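Local atomic coordinates of 2-dehydropantoate 2-reductase (Geobacter metallireducens, PDB entry 3HN2), a protein that probably catalyses the NADPH-dependent reduction of ketopantoate (2-dehydropantoate) to (R)-pantoate, a step in the biosynthesis of pantothenate. Residues A6-G11 / E86-P91; N194-L199 / N205-R210; R214-G219 / M289-M294. One frame throughout, in Å; residues are numbered along the deposited sequence.

Interaction 1. Residues A6-G11 / E86-P91; sequences AIVGAG and EELIRP
The helical hydrogen bond from Arg-90 N to Glu-86 O, 3.2 Å long, closes the turn from which Leu-88 and Ile-89 face Val-8. Across the contact the meeting is purely apolar, and one methyl of the valine does the touching. With CG1 anti to the backbone N (chi1 173°), Val-8 extends this branch from strand 6-8 toward the helix. Leu-88 meets it with the root of its side chain: its CB lies 4.4 Å from Val-8 CG1. Ile-89 lies next to it, its CG1 4.5 Å from the same methyl. The two partner atoms are about 60° apart around Val-8 CG1, on the flank of the methyl, Leu-88 CB nearer its tip and Ile-89 CG1 beside it. Separations of this size, a nearest CA pair of 7.6 Å (Val-8 and Leu-88) and 107 Å² of buried surface describe a light contact in a buried setting. Leu-92 adds to the surroundings of Val-8, while Ile-89 also rests on Val-75 of the adjacent strand. A helix laid on the parallel part of the sheet, next to a strand that runs into Gly-9 and Gly-11 of a probable GxGxxG dinucleotide-binding turn, is characteristic of the Rossmann fold.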
loop_
_atom_site.group_PDB
_atom_site.type_symbol
_atom_site.label_atom_id
_atom_site.label_comp_id
_atom_site.label_asym_id
_atom_site.label_seq_id
_atom_site.Cartn_x
_atom_site.Cartn_y
_atom_site.Cartn_z
ATOM N N ALA A 6 -23.056 2.231 -21.305
ATOM C CA ALA A 6 -22.155 1.875 -22.402
ATOM C C ALA A 6 -20.706 1.999 -21.953
ATOM O O ALA A 6 -20.336 2.990 -21.322
ATOM C CB ALA A 6 -22.398 2.761 -23.614
ATOM N N ILE A 7 -19.889 1.004 -22.297
ATOM C CA ILE A 7 -18.459 1.025 -21.967
ATOM C C ILE A 7 -17.623 1.352 -23.194
ATOM O O ILE A 7 -17.598 0.590 -24.161
ATOM C CB ILE A 7 -17.962 -0.328 -21.372
ATOM C CG1 ILE A 7 -18.841 -0.792 -20.198
ATOM C CG2 ILE A 7 -16.483 -0.241 -20.993
ATOM C CD1 ILE A 7 -18.874 0.164 -19.011
ATOM N N VAL A 8 -16.932 2.485 -23.143
ATOM C CA VAL A 8 -16.088 2.932 -24.251
ATOM C C VAL A 8 -14.620 2.958 -23.813
ATOM O O VAL A 8 -14.152 3.891 -23.163
ATOM C CB VAL A 8 -16.571 4.294 -24.810
ATOM C CG1 VAL A 8 -15.605 4.841 -25.845
ATOM C CG2 VAL A 8 -17.964 4.137 -25.418
ATOM N N GLY A 9 -13.907 1.898 -24.162
ATOM C CA GLY A 9 -12.533 1.714 -23.719
ATOM C C GLY A 9 -12.134 0.275 -23.935
ATOM O O GLY A 9 -11.309 -0.022 -24.807
ATOM N N ALA A 10 -12.747 -0.610 -23.146
ATOM C CA ALA A 10 -12.481 -2.054 -23.162
ATOM C C ALA A 10 -11.033 -2.395 -22.801
ATOM O O ALA A 10 -10.461 -3.371 -23.299
ATOM C CB ALA A 10 -12.899 -2.693 -24.501
ATOM N N GLY A 11 -10.453 -1.581 -21.924
ATOM C CA GLY A 11 -9.114 -1.816 -21.418
ATOM C C GLY A 11 -9.176 -2.608 -20.132
ATOM O O GLY A 11 -10.167 -3.283 -19.854
ATOM N N GLU A 86 -15.463 12.045 -30.817
ATOM C CA GLU A 86 -16.673 12.399 -31.561
ATOM C C GLU A 86 -17.339 11.195 -32.224
ATOM O O GLU A 86 -18.534 10.977 -32.031
ATOM C CB GLU A 86 -16.376 13.514 -32.577
ATOM C CG GLU A 86 -17.588 14.042 -33.349
ATOM C CD GLU A 86 -17.594 13.600 -34.806
ATOM O OE1 GLU A 86 -18.500 12.833 -35.193
ATOM O OE2 GLU A 86 -16.687 14.017 -35.562
ATOM N N GLU A 87 -16.566 10.401 -32.967
ATOM C CA GLU A 87 -17.120 9.225 -33.656
ATOM C C GLU A 87 -17.649 8.143 -32.706
ATOM O O GLU A 87 -18.675 7.518 -32.983
ATOM C CB GLU A 87 -16.125 8.629 -34.669
ATOM C CG GLU A 87 -14.783 8.171 -34.097
ATOM C CD GLU A 87 -14.190 6.979 -34.841
ATOM O OE1 GLU A 87 -12.974 7.007 -35.130
ATOM O OE2 GLU A 87 -14.931 6.012 -35.132
ATOM N N LEU A 88 -16.966 7.960 -31.575
ATOM C CA LEU A 88 -17.271 6.868 -30.650
ATOM C C LEU A 88 -18.404 7.152 -29.664
ATOM O O LEU A 88 -19.068 6.223 -29.210
ATOM C CB LEU A 88 -16.012 6.452 -29.878
ATOM C CG LEU A 88 -14.860 5.780 -30.630
ATOM C CD1 LEU A 88 -13.631 5.757 -29.750
ATOM C CD2 LEU A 88 -15.222 4.371 -31.080
ATOM N N ILE A 89 -18.623 8.422 -29.328
ATOM C CA ILE A 89 -19.575 8.775 -28.269
ATOM C C ILE A 89 -20.875 9.436 -28.775
ATOM O O ILE A 89 -21.945 9.163 -28.230
ATOM C CB ILE A 89 -18.874 9.579 -27.119
ATOM C CG1 ILE A 89 -17.779 8.720 -26.472
ATOM C CG2 ILE A 89 -19.861 10.019 -26.033
ATOM C CD1 ILE A 89 -16.726 9.505 -25.713
ATOM N N ARG A 90 -20.788 10.260 -29.823
ATOM C CA ARG A 90 -21.970 10.945 -30.408
ATOM C C ARG A 90 -23.243 10.104 -30.654
ATOM O O ARG A 90 -24.336 10.568 -30.307
ATOM C CB ARG A 90 -21.578 11.805 -31.636
ATOM C CG ARG A 90 -22.628 11.972 -32.747
ATOM C CD ARG A 90 -23.620 13.110 -32.489
ATOM N NE ARG A 90 -23.131 14.406 -32.957
ATOM C CZ ARG A 90 -22.575 15.332 -32.180
ATOM N NH1 ARG A 90 -22.164 16.476 -32.709
ATOM N NH2 ARG A 90 -22.426 15.123 -30.876
ATOM N N PRO A 91 -23.123 8.872 -31.224
ATOM C CA PRO A 91 -24.340 8.046 -31.346
ATOM C C PRO A 91 -24.984 7.595 -30.023
ATOM O O PRO A 91 -26.157 7.219 -30.016
ATOM C CB PRO A 91 -23.849 6.814 -32.118
ATOM C CG PRO A 91 -22.594 7.243 -32.783
ATOM C CD PRO A 91 -21.962 8.177 -31.820
#

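Interaction 2. Residues N194-L199 / N205-R210; sequences NGLCAL and NLILAR
Ile-207 points at the helix carrying Leu-196 and Cys-197, lays both branches on Leu-196 and sends the end of the CG1 arm, CD1, on to Cys-197. Its CG1 stands anti to the carbonyl carbon and beside the backbone N (chi1 -82°), which leaves CG2 anti to that N, and the two arms thus spread over different parts of the opposing surface. The side chains of Leu-196 and Ile-207 cross obliquely, with two points of touch: Leu-196 CB lies 3.9 Å from Ile-207 CG1, and Leu-196 CD2 lies 4.0 Å from Ile-207 CG2. The leucine is therefore met both at its root and at one terminal methyl. The remaining methyl of the isoleucine belongs to Cys-197, whose SG is 3.7 Å from Ile-207 CD1. That methyl flanks the sulfur, at about 104° to the SG-CB bond, and it also approaches the cysteine backbone, with Ile-207 CD1 4.1 Å from Cys-197 CA. All three residues are buried, and the interaction is dispersion between apolar groups. Replacing Ile-207 by alanine would remove CG2 and the CG1 arm, and is likely to cost Leu-196 CD2 and Cys-197 SG this packing partner and to open a gap between the two helices.

The chain geometry explains the closeness: only a short connection separates helix 179-200 from helix 204-207, and the CA atoms of Cys-197 and Ile-207 come within 7.4 Å. Around this pair of helices, Phe-193 packs on Ile-207, Leu-295 of helix 290-302 on Leu-196, and Glu-260 of helix 258-264 on Cys-197. On the same short helix, Asn-205 ND2 is hydrogen-bonded to Asn-50 OD1 of the second subunit, placing the contact beside the dimer interface, among the helices of the C-terminal region.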
loop_
_atom_site.group_PDB
_atom_site.type_symbol
_atom_site.label_atom_id
_atom_site.label_comp_id
_atom_site.label_asym_id
_atom_site.label_seq_id
_atom_site.Cartn_x
_atom_site.Cartn_y
_atom_site.Cartn_z
ATOM N N ASN A 194 4.534 6.372 -12.752
ATOM C CA ASN A 194 4.348 6.009 -14.168
ATOM C C ASN A 194 5.436 6.581 -15.090
ATOM O O ASN A 194 5.655 6.066 -16.184
ATOM C CB ASN A 194 2.952 6.358 -14.686
ATOM C CG ASN A 194 1.887 5.427 -14.157
ATOM O OD1 ASN A 194 1.627 5.381 -12.955
ATOM N ND2 ASN A 194 1.257 4.680 -15.054
ATOM N N GLY A 195 6.130 7.621 -14.626
ATOM C CA GLY A 195 7.288 8.175 -15.333
ATOM C C GLY A 195 8.584 7.383 -15.217
ATOM O O GLY A 195 9.119 6.917 -16.225
ATOM N N LEU A 196 9.086 7.241 -13.992
ATOM C CA LEU A 196 10.403 6.633 -13.722
ATOM C C LEU A 196 10.465 5.160 -14.080
ATOM O O LEU A 196 11.396 4.723 -14.747
ATOM C CB LEU A 196 10.786 6.815 -12.249
ATOM C CG LEU A 196 11.660 7.983 -11.766
ATOM C CD1 LEU A 196 11.700 9.177 -12.712
ATOM C CD2 LEU A 196 11.227 8.409 -10.372
ATOM N N CYS A 197 9.451 4.415 -13.643
ATOM C CA CYS A 197 9.321 2.982 -13.900
ATOM C C CYS A 197 9.319 2.608 -15.374
ATOM O O CYS A 197 9.938 1.623 -15.759
ATOM C CB CYS A 197 8.049 2.445 -13.251
ATOM S SG CYS A 197 7.984 2.718 -11.486
ATOM N N ALA A 198 8.602 3.381 -16.186
ATOM C CA ALA A 198 8.543 3.138 -17.621
ATOM C C ALA A 198 9.890 3.444 -18.279
ATOM O O ALA A 198 10.349 2.703 -19.153
ATOM C CB ALA A 198 7.430 3.964 -18.250
ATOM N N LEU A 199 10.523 4.526 -17.829
ATOM C CA LEU A 199 11.827 4.960 -18.333
ATOM C C LEU A 199 12.972 4.004 -17.967
ATOM O O LEU A 199 13.746 3.605 -18.828
ATOM C CB LEU A 199 12.126 6.355 -17.795
ATOM C CG LEU A 199 13.494 6.968 -18.015
ATOM C CD1 LEU A 199 13.852 7.213 -19.470
ATOM C CD2 LEU A 199 13.613 8.230 -17.164
ATOM N N ASN A 205 9.367 -0.657 -6.199
ATOM C CA ASN A 205 10.205 -0.956 -5.024
ATOM C C ASN A 205 11.677 -0.590 -5.183
ATOM O O ASN A 205 12.332 -0.219 -4.212
ATOM C CB ASN A 205 10.087 -2.426 -4.628
ATOM C CG ASN A 205 10.549 -3.368 -5.721
ATOM O OD1 ASN A 205 9.850 -3.593 -6.705
ATOM N ND2 ASN A 205 11.735 -3.932 -5.548
ATOM N N LEU A 206 12.177 -0.693 -6.411
ATOM C CA LEU A 206 13.548 -0.335 -6.739
ATOM C C LEU A 206 13.762 1.175 -6.739
ATOM O O LEU A 206 14.716 1.654 -6.116
ATOM C CB LEU A 206 13.950 -0.946 -8.084
ATOM C CG LEU A 206 13.965 -2.479 -8.178
ATOM C CD1 LEU A 206 14.477 -2.921 -9.538
ATOM C CD2 LEU A 206 14.800 -3.102 -7.065
ATOM N N ILE A 207 12.872 1.910 -7.424
ATOM C CA ILE A 207 12.849 3.388 -7.422
ATOM C C ILE A 207 12.850 3.915 -5.988
ATOM O O ILE A 207 13.570 4.857 -5.667
ATOM C CB ILE A 207 11.613 3.969 -8.210
ATOM C CG1 ILE A 207 11.876 4.003 -9.718
ATOM C CG2 ILE A 207 11.276 5.410 -7.770
ATOM C CD1 ILE A 207 11.514 2.733 -10.457
ATOM N N LEU A 208 12.060 3.270 -5.131
ATOM C CA LEU A 208 11.979 3.591 -3.706
ATOM C C LEU A 208 13.143 3.090 -2.839
ATOM O O LEU A 208 13.234 3.473 -1.678
ATOM C CB LEU A 208 10.662 3.047 -3.135
ATOM C CG LEU A 208 9.426 3.955 -3.038
ATOM C CD1 LEU A 208 9.646 5.360 -3.606
ATOM C CD2 LEU A 208 8.221 3.289 -3.683
ATOM N N ALA A 209 14.014 2.235 -3.375
ATOM C CA ALA A 209 15.062 1.611 -2.538
ATOM C C ALA A 209 16.266 2.514 -2.291
ATOM O O ALA A 209 16.781 2.559 -1.177
ATOM C CB ALA A 209 15.509 0.266 -3.103
ATOM N N ARG A 210 16.705 3.228 -3.329
ATOM C CA ARG A 210 17.823 4.164 -3.220
ATOM C C ARG A 210 17.418 5.491 -2.599
ATOM O O ARG A 210 16.443 6.116 -3.024
ATOM C CB ARG A 210 18.470 4.404 -4.585
ATOM C CG ARG A 210 19.650 3.503 -4.856
ATOM C CD ARG A 210 20.356 3.857 -6.154
ATOM N NE ARG A 210 21.421 2.900 -6.443
ATOM C CZ ARG A 210 21.256 1.756 -7.104
ATOM N NH1 ARG A 210 22.296 0.954 -7.303
ATOM N NH2 ARG A 210 20.061 1.408 -7.570
#

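Interaction 3. Residues R214-G219 / M289-M294; sequences RKLVRG and MPRVEM
Arg-291 reaches across to Leu-216 and Gly-219 with a long, mostly extended side chain. From CB, directed toward helix 211-229, the chain leaves with CG anti to the carbonyl carbon (chi1 -73°) and stays extended as far as NE. The first close touch is at CD, which lies 3.8 Å from Leu-216 CD2; there the two side chains run alongside each other, pointing opposite ways. The same Arg-291 CD is 4.1 Å from Gly-219 C. Beyond it, one face of the guanidinium is laid over the glycine: Gly-219 CA sits 4.0 Å from the guanidinium plane, nearer its border than its middle. A CB on Gly-219 would stand only 3.1 Å from Arg-291 NE, so the absence of a side chain at Gly-219 probably lets the arginine come this close. At the tip, Arg-291 NH1 is 3.7 Å from Gly-219 O, a proximity and not a bond; the polar partner of NH1 is Glu-223, through a salt bridge to its OE2. Glu-223 OE1 also accepts from Val-292 N, tying the beginning of helix 290-302 to helix 211-229. This surface contact is helix-to-helix packing of the helical C-terminal domain assigned to the 6-phosphogluconate dehydrogenase-like clan.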
loop_
_atom_site.group_PDB
_atom_site.type_symbol
_atom_site.label_atom_id
_atom_site.label_comp_id
_atom_site.label_asym_id
_atom_site.label_seq_id
_atom_site.Cartn_x
_atom_site.Cartn_y
_atom_site.Cartn_z
ATOM N N ARG A 214 14.596 8.448 -3.779
ATOM C CA ARG A 214 13.458 8.883 -2.966
ATOM C C ARG A 214 13.420 10.407 -2.915
ATOM O O ARG A 214 12.345 11.003 -2.981
ATOM C CB ARG A 214 13.540 8.324 -1.544
ATOM C CG ARG A 214 13.487 6.812 -1.446
ATOM C CD ARG A 214 13.556 6.351 0.012
ATOM N NE ARG A 214 12.286 6.565 0.700
ATOM C CZ ARG A 214 11.301 5.672 0.769
ATOM N NH1 ARG A 214 10.180 5.976 1.410
ATOM N NH2 ARG A 214 11.428 4.480 0.196
ATOM N N LYS A 215 14.603 11.018 -2.804
ATOM C CA LYS A 215 14.774 12.475 -2.832
ATOM C C LYS A 215 14.338 13.062 -4.181
ATOM O O LYS A 215 13.761 14.156 -4.236
ATOM C CB LYS A 215 16.231 12.832 -2.522
ATOM C CG LYS A 215 16.560 14.322 -2.450
ATOM C CD LYS A 215 18.000 14.519 -1.990
ATOM C CE LYS A 215 18.373 15.986 -1.854
ATOM N NZ LYS A 215 18.912 16.546 -3.123
ATOM N N LEU A 216 14.602 12.316 -5.254
ATOM C CA LEU A 216 14.149 12.665 -6.593
ATOM C C LEU A 216 12.620 12.649 -6.668
ATOM O O LEU A 216 12.020 13.616 -7.114
ATOM C CB LEU A 216 14.701 11.674 -7.610
ATOM C CG LEU A 216 15.079 12.100 -9.032
ATOM C CD1 LEU A 216 14.754 10.936 -9.952
ATOM C CD2 LEU A 216 14.413 13.384 -9.539
ATOM N N VAL A 217 12.023 11.537 -6.231
ATOM C CA VAL A 217 10.580 11.364 -6.181
ATOM C C VAL A 217 9.943 12.488 -5.375
ATOM O O VAL A 217 8.978 13.096 -5.833
ATOM C CB VAL A 217 10.188 9.966 -5.636
ATOM C CG1 VAL A 217 8.702 9.873 -5.346
ATOM C CG2 VAL A 217 10.543 8.912 -6.644
ATOM N N ARG A 218 10.520 12.791 -4.211
ATOM C CA ARG A 218 10.108 13.946 -3.404
ATOM C C ARG A 218 10.057 15.239 -4.216
ATOM O O ARG A 218 9.072 15.961 -4.151
ATOM C CB ARG A 218 11.044 14.145 -2.212
ATOM C CG ARG A 218 10.758 13.253 -1.027
ATOM C CD ARG A 218 11.847 13.398 0.009
ATOM N NE ARG A 218 11.981 12.197 0.829
ATOM C CZ ARG A 218 13.138 11.726 1.287
ATOM N NH1 ARG A 218 13.156 10.624 2.026
ATOM N NH2 ARG A 218 14.279 12.344 1.000
ATOM N N GLY A 219 11.124 15.506 -4.973
ATOM C CA GLY A 219 11.258 16.724 -5.758
ATOM C C GLY A 219 10.263 16.801 -6.898
ATOM O O GLY A 219 9.641 17.851 -7.115
ATOM N N MET A 289 8.778 23.828 -13.443
ATOM C CA MET A 289 8.715 22.376 -13.279
ATOM C C MET A 289 9.800 21.664 -14.102
ATOM O O MET A 289 9.490 21.003 -15.097
ATOM C CB MET A 289 7.323 21.852 -13.649
ATOM C CG MET A 289 6.281 22.022 -12.555
ATOM S SD MET A 289 4.578 21.921 -13.135
ATOM C CE MET A 289 4.153 20.203 -12.867
ATOM N N PRO A 290 11.080 21.791 -13.687
ATOM C CA PRO A 290 12.185 21.242 -14.487
ATOM C C PRO A 290 12.222 19.720 -14.534
ATOM O O PRO A 290 12.604 19.144 -15.557
ATOM C CB PRO A 290 13.440 21.769 -13.775
ATOM C CG PRO A 290 12.960 22.844 -12.852
ATOM C CD PRO A 290 11.578 22.451 -12.468
ATOM N N ARG A 291 11.820 19.077 -13.442
ATOM C CA ARG A 291 11.921 17.623 -13.336
ATOM C C ARG A 291 10.843 16.924 -14.151
ATOM O O ARG A 291 11.137 15.981 -14.915
ATOM C CB ARG A 291 11.917 17.170 -11.869
ATOM C CG ARG A 291 13.228 17.470 -11.145
ATOM C CD ARG A 291 13.210 17.033 -9.670
ATOM N NE ARG A 291 14.111 17.860 -8.862
ATOM C CZ ARG A 291 13.790 19.036 -8.321
ATOM N NH1 ARG A 291 12.579 19.558 -8.486
ATOM N NH2 ARG A 291 14.687 19.705 -7.615
ATOM N N VAL A 292 9.603 17.415 -14.028
ATOM C CA VAL A 292 8.491 16.899 -14.844
ATOM C C VAL A 292 8.854 17.054 -16.317
ATOM O O VAL A 292 8.630 16.137 -17.118
ATOM C CB VAL A 292 7.111 17.523 -14.476
ATOM C CG1 VAL A 292 5.981 16.740 -15.127
ATOM C CG2 VAL A 292 6.894 17.545 -12.942
ATOM N N GLU A 293 9.558 18.131 -16.642
ATOM C CA GLU A 293 9.886 18.435 -18.032
ATOM C C GLU A 293 10.905 17.496 -18.580
ATOM O O GLU A 293 10.698 16.904 -19.637
ATOM C CB GLU A 293 10.375 19.873 -18.205
ATOM C CG GLU A 293 9.352 20.762 -18.901
ATOM C CD GLU A 293 9.975 21.985 -19.543
ATOM O OE1 GLU A 293 10.843 21.821 -20.425
ATOM O OE2 GLU A 293 9.585 23.111 -19.172
ATOM N N MET A 294 12.004 17.363 -17.844
ATOM C CA MET A 294 13.051 16.423 -18.163
ATOM C C MET A 294 12.463 15.025 -18.313
ATOM O O MET A 294 12.713 14.360 -19.320
ATOM C CB MET A 294 14.110 16.458 -17.068
ATOM C CG MET A 294 15.350 15.683 -17.387
ATOM S SD MET A 294 16.647 16.073 -16.226
ATOM C CE MET A 294 17.676 14.639 -16.508
#

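How the interactions relate
Interaction 1 comes first along the chain and lies in the Rossmann-type part, which probably binds NADPH; interactions 2 and 3 follow in that order, both in the helical C-terminal domain. The centre of interaction 1 is 33 Å from that of interaction 2 and 35 Å from that of interaction 3, on the opposite side of the chain's centre. Interactions 2 and 3 are 12 Å apart, centre to centre, and touch. Leu-208 O and Arg-214 NH2, 2.8 Å apart, form a probable hydrogen bond, and Val-217 CG2 packs 3.8 Å from Ile-207 CG2. Successive helices 204-207 and 211-229 thus join them into one helical region, distinct from the probable dinucleotide-binding part, as in other ketopantoate reductases.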